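Local coordinates for beta subunit of photoactivated adenylyl cyclase (Beggiatoa sp. PS, PDB 5M27) that makes cyclic AMP from ATP under the control of light, joining a flavin-binding blue-light sensor to a class III nucleotide cyclase domain, at the interface of chains A and B. Coordinates in Å, arbitrary orientation; residue numbers count along the deposited sequence, not the author numbering. Chains: chain A/B, Beta subunit of photoactivated adenylyl cyclase.

Contact 1: the interface of chains A and B. Residues chain A 262-263, 265-266; chain B 188-189, 192, 198, 201.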
# COMPACT_ATOMS: atom_id res chain seq x y z
N GLY A 262 -3.58 6.86 10.68
CA GLY A 262 -4.95 6.74 10.21
C GLY A 262 -5.96 6.37 11.27
O GLY A 262 -5.91 6.87 12.40
N SER A 263 -6.90 5.50 10.90
CA SER A 263 -7.97 5.07 11.78
C SER A 263 -8.33 3.63 11.42
O SER A 263 -7.72 3.03 10.53
CB SER A 263 -9.21 5.97 11.64
OG SER A 263 -9.74 5.87 10.33
N LEU A 265 -10.88 2.82 9.82
CA LEU A 265 -11.46 2.81 8.47
C LEU A 265 -10.38 2.74 7.40
O LEU A 265 -10.64 2.24 6.30
CB LEU A 265 -12.33 4.05 8.26
CG LEU A 265 -13.84 3.85 8.24
CD1 LEU A 265 -14.55 5.18 7.98
CD2 LEU A 265 -14.21 2.82 7.17
N LYS A 266 -9.24 3.34 7.66
CA LYS A 266 -8.13 3.36 6.74
C LYS A 266 -6.84 3.64 7.46
O LYS A 266 -6.68 4.70 8.02
CB LYS A 266 -8.37 4.41 5.67
CG LYS A 266 -7.15 4.81 4.88
CD LYS A 266 -6.56 3.66 4.10
CE LYS A 266 -6.02 4.10 2.74
NZ LYS A 266 -5.08 5.24 2.78
N THR B 188 -11.35 10.61 6.62
CA THR B 188 -11.70 9.29 6.11
C THR B 188 -13.16 8.96 6.37
O THR B 188 -13.85 8.46 5.49
CB THR B 188 -10.78 8.22 6.73
OG1 THR B 188 -9.44 8.43 6.25
CG2 THR B 188 -11.22 6.86 6.28
N ARG B 189 -13.65 9.26 7.58
CA ARG B 189 -15.03 8.91 7.91
C ARG B 189 -16.01 9.67 7.03
O ARG B 189 -17.02 9.10 6.58
CB ARG B 189 -15.31 9.21 9.38
CG ARG B 189 -16.79 9.36 9.67
CD ARG B 189 -17.09 9.41 11.15
NE ARG B 189 -16.30 10.42 11.85
CZ ARG B 189 -16.56 11.73 11.83
NH1 ARG B 189 -17.59 12.21 11.11
NH2 ARG B 189 -15.79 12.57 12.52
N SER B 192 -15.83 8.62 3.23
CA SER B 192 -16.46 7.31 3.07
C SER B 192 -17.96 7.37 3.26
O SER B 192 -18.70 6.67 2.56
CB SER B 192 -15.84 6.31 4.05
OG SER B 192 -14.44 6.20 3.81
N VAL B 198 -10.89 7.25 -0.20
CA VAL B 198 -9.54 7.77 -0.03
C VAL B 198 -8.56 6.80 -0.67
O VAL B 198 -8.70 5.57 -0.58
CB VAL B 198 -9.25 8.05 1.45
CG1 VAL B 198 -10.40 7.59 2.35
CG2 VAL B 198 -7.89 7.48 1.87
N PHE B 201 -2.68 8.35 1.96
CA PHE B 201 -2.14 9.47 2.72
C PHE B 201 -0.74 9.71 2.18
O PHE B 201 0.03 8.76 2.02
CB PHE B 201 -2.07 9.15 4.23
CG PHE B 201 -3.37 8.73 4.82
CD1 PHE B 201 -4.55 9.40 4.52
CD2 PHE B 201 -3.42 7.66 5.71
CE1 PHE B 201 -5.77 8.99 5.09
CE2 PHE B 201 -4.63 7.25 6.27
CZ PHE B 201 -5.80 7.91 5.95
O HOH W 1 -8.21 7.06 8.67
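A:Lys266 folds against the aromatic ring of B:Phe201, each side chain reaching toward the other from its own subunit. The evidence for a cation-pi interaction is positional: the ammonium nitrogen NZ of A:Lys266 stands over the middle of one ring face, 4.1 Å from the centroid of B:Phe201. CG of A:Lys266 is anti to the backbone N (chi1 163°), and bends at each of the later torsions then curl the chain until the amine comes over the ring.

Apolar packing continues along the same chain. CG of A:Lys266 touches the para carbon CZ of B:Phe201 at 3.5 Å, while CE and NZ lie against CG2 of B:Val198, whose eclipsed chi1 makes its methyl placement less certain. Farther along, CB of A:Leu265 rests on the methyl CG2 of B:Thr188 at 3.6 Å, the two side chains running antiparallel alongside each other. The branch CD1 of A:Leu265 ends over CA of B:Arg189 at 3.8 Å, resting against the helix backbone.

B:Thr188 divides its branches by chemistry: at chi1 -67° the methyl faces A:Leu265 and the hydroxyl lies beside its own backbone N. That hydroxyl, OG1, also lies at the in-plane edge of the B:Phe201 ring, as does the carbonyl O of A:Lys266.

Polar linkage runs through water 1. The water is 2.6 Å from the hydroxyl OG of A:Ser263 and 2.9 Å from the carbonyl O of A:Lys266. On the other chain it reaches OG1 of B:Thr188 at 3.0 Å. Within chain B, OG of B:Ser192 hydrogen-bonds the carbonyl O of B:Thr188, meeting the C=O at 149° and tilted somewhat from the carbonyl plane.

In the cyclase fold, A:Gly262 ends strand 260-262, and A:Ser263, A:Leu265 and A:Lys266 lie in the loop leading to strand 267-272; this segment lies against helix 173-193 and strand 197-202 of chain B.

Contact 2: the interface of chains A and B. Residues chain A 164-165, 168; chain B 273-274.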
# COMPACT_ATOMS: atom_id res chain seq x y z
N PHE A 164 4.64 13.97 -18.41
CA PHE A 164 3.73 12.84 -18.28
C PHE A 164 2.32 13.18 -18.75
O PHE A 164 1.63 12.33 -19.31
CB PHE A 164 3.71 12.34 -16.84
CG PHE A 164 2.86 11.10 -16.64
CD1 PHE A 164 3.24 9.92 -17.18
CD2 PHE A 164 1.69 11.15 -15.88
CE1 PHE A 164 2.47 8.75 -16.99
CE2 PHE A 164 0.93 10.02 -15.67
CZ PHE A 164 1.32 8.80 -16.25
N SER A 165 1.88 14.43 -18.54
CA SER A 165 0.55 14.81 -19.02
C SER A 165 0.46 14.80 -20.54
O SER A 165 -0.61 14.53 -21.08
CB SER A 165 0.15 16.17 -18.46
OG SER A 165 1.09 17.18 -18.76
N THR A 168 -0.01 11.09 -21.32
CA THR A 168 -1.34 10.57 -21.03
C THR A 168 -2.37 11.14 -21.99
O THR A 168 -3.39 10.49 -22.25
CB THR A 168 -1.77 10.87 -19.59
OG1 THR A 168 -1.67 12.27 -19.34
CG2 THR A 168 -0.89 10.13 -18.58
N GLY B 273 -3.05 10.76 -14.14
CA GLY B 273 -3.64 11.78 -14.99
C GLY B 273 -3.48 13.17 -14.42
O GLY B 273 -3.18 13.36 -13.23
N ASP B 274 -3.76 14.15 -15.29
CA ASP B 274 -3.62 15.58 -14.99
C ASP B 274 -4.44 16.01 -13.79
O ASP B 274 -4.03 16.90 -13.04
CB ASP B 274 -4.08 16.41 -16.18
CG ASP B 274 -3.05 16.52 -17.23
OD1 ASP B 274 -2.13 17.35 -17.03
OD2 ASP B 274 -3.19 15.81 -18.25
O HOH W 2 -4.14 13.30 -18.13
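B:Asp274 turns its carboxylate toward A:Ser165 across the dimer interface of the class III cyclase domains; with B:Gly273 it opens the G-D-x-V-N-x-A-x-R stretch characteristic of that family.

Direct contact is by packing. The methylene CB of A:Ser165 lies 3.4 Å from the carboxylate carbon CG of B:Asp274, although the modelled approach of that CB to OD1 is too short to be sound, so the exact closeness here is doubtful. CG of B:Asp274 is beside its own backbone N (chi1 -81°), which brings the carboxylate and that N-H round to a common partner, water 2. B:Gly273 adds a looser approach, its backbone N being 4.3 Å from CE2 of A:Phe164.

Water 2 carries the polar link. Oxygen OD2 of B:Asp274 meets it at 2.7 Å, and the backbone N of B:Asp274 at 3.0 Å with a nearly straight N-H (162°). From the other chain, the hydroxyl OG1 of A:Thr168 reaches the water at 2.9 Å. With an alanine at B:Asp274, the water would probably be held less firmly, having lost its carboxylate partner.

Within chain A a steeply angled bond may steady that hydroxyl. OG1 of A:Thr168 donates to the carbonyl O of A:Ser165 at 3.0 Å, from above the carbonyl plane and at 102° to the C=O, which would suit it to accept from the water. Methyl CG2 of A:Thr168 sits over one face of the A:Phe164 ring, 3.4 Å above the plane and displaced toward the rim.

The C-alpha centres of contact 1 and contact 2 lie about 26 Å apart, and the two have no residue in common. Chain A gives the loop before strand 267-272 to contact 1 and helix 164-170 to contact 2; chain B gives helix 173-193 with strand 197-202, then residues 273-274. Within each chain, strand 267-272 links the loop used in one contact to the Gly-Asp pair used in the twin of the other, and helix 164-170 shortly precedes helix 173-193 in sequence. Class III cyclases form active sites between paired catalytic domains, so such contacts may bear on how the domains are aligned.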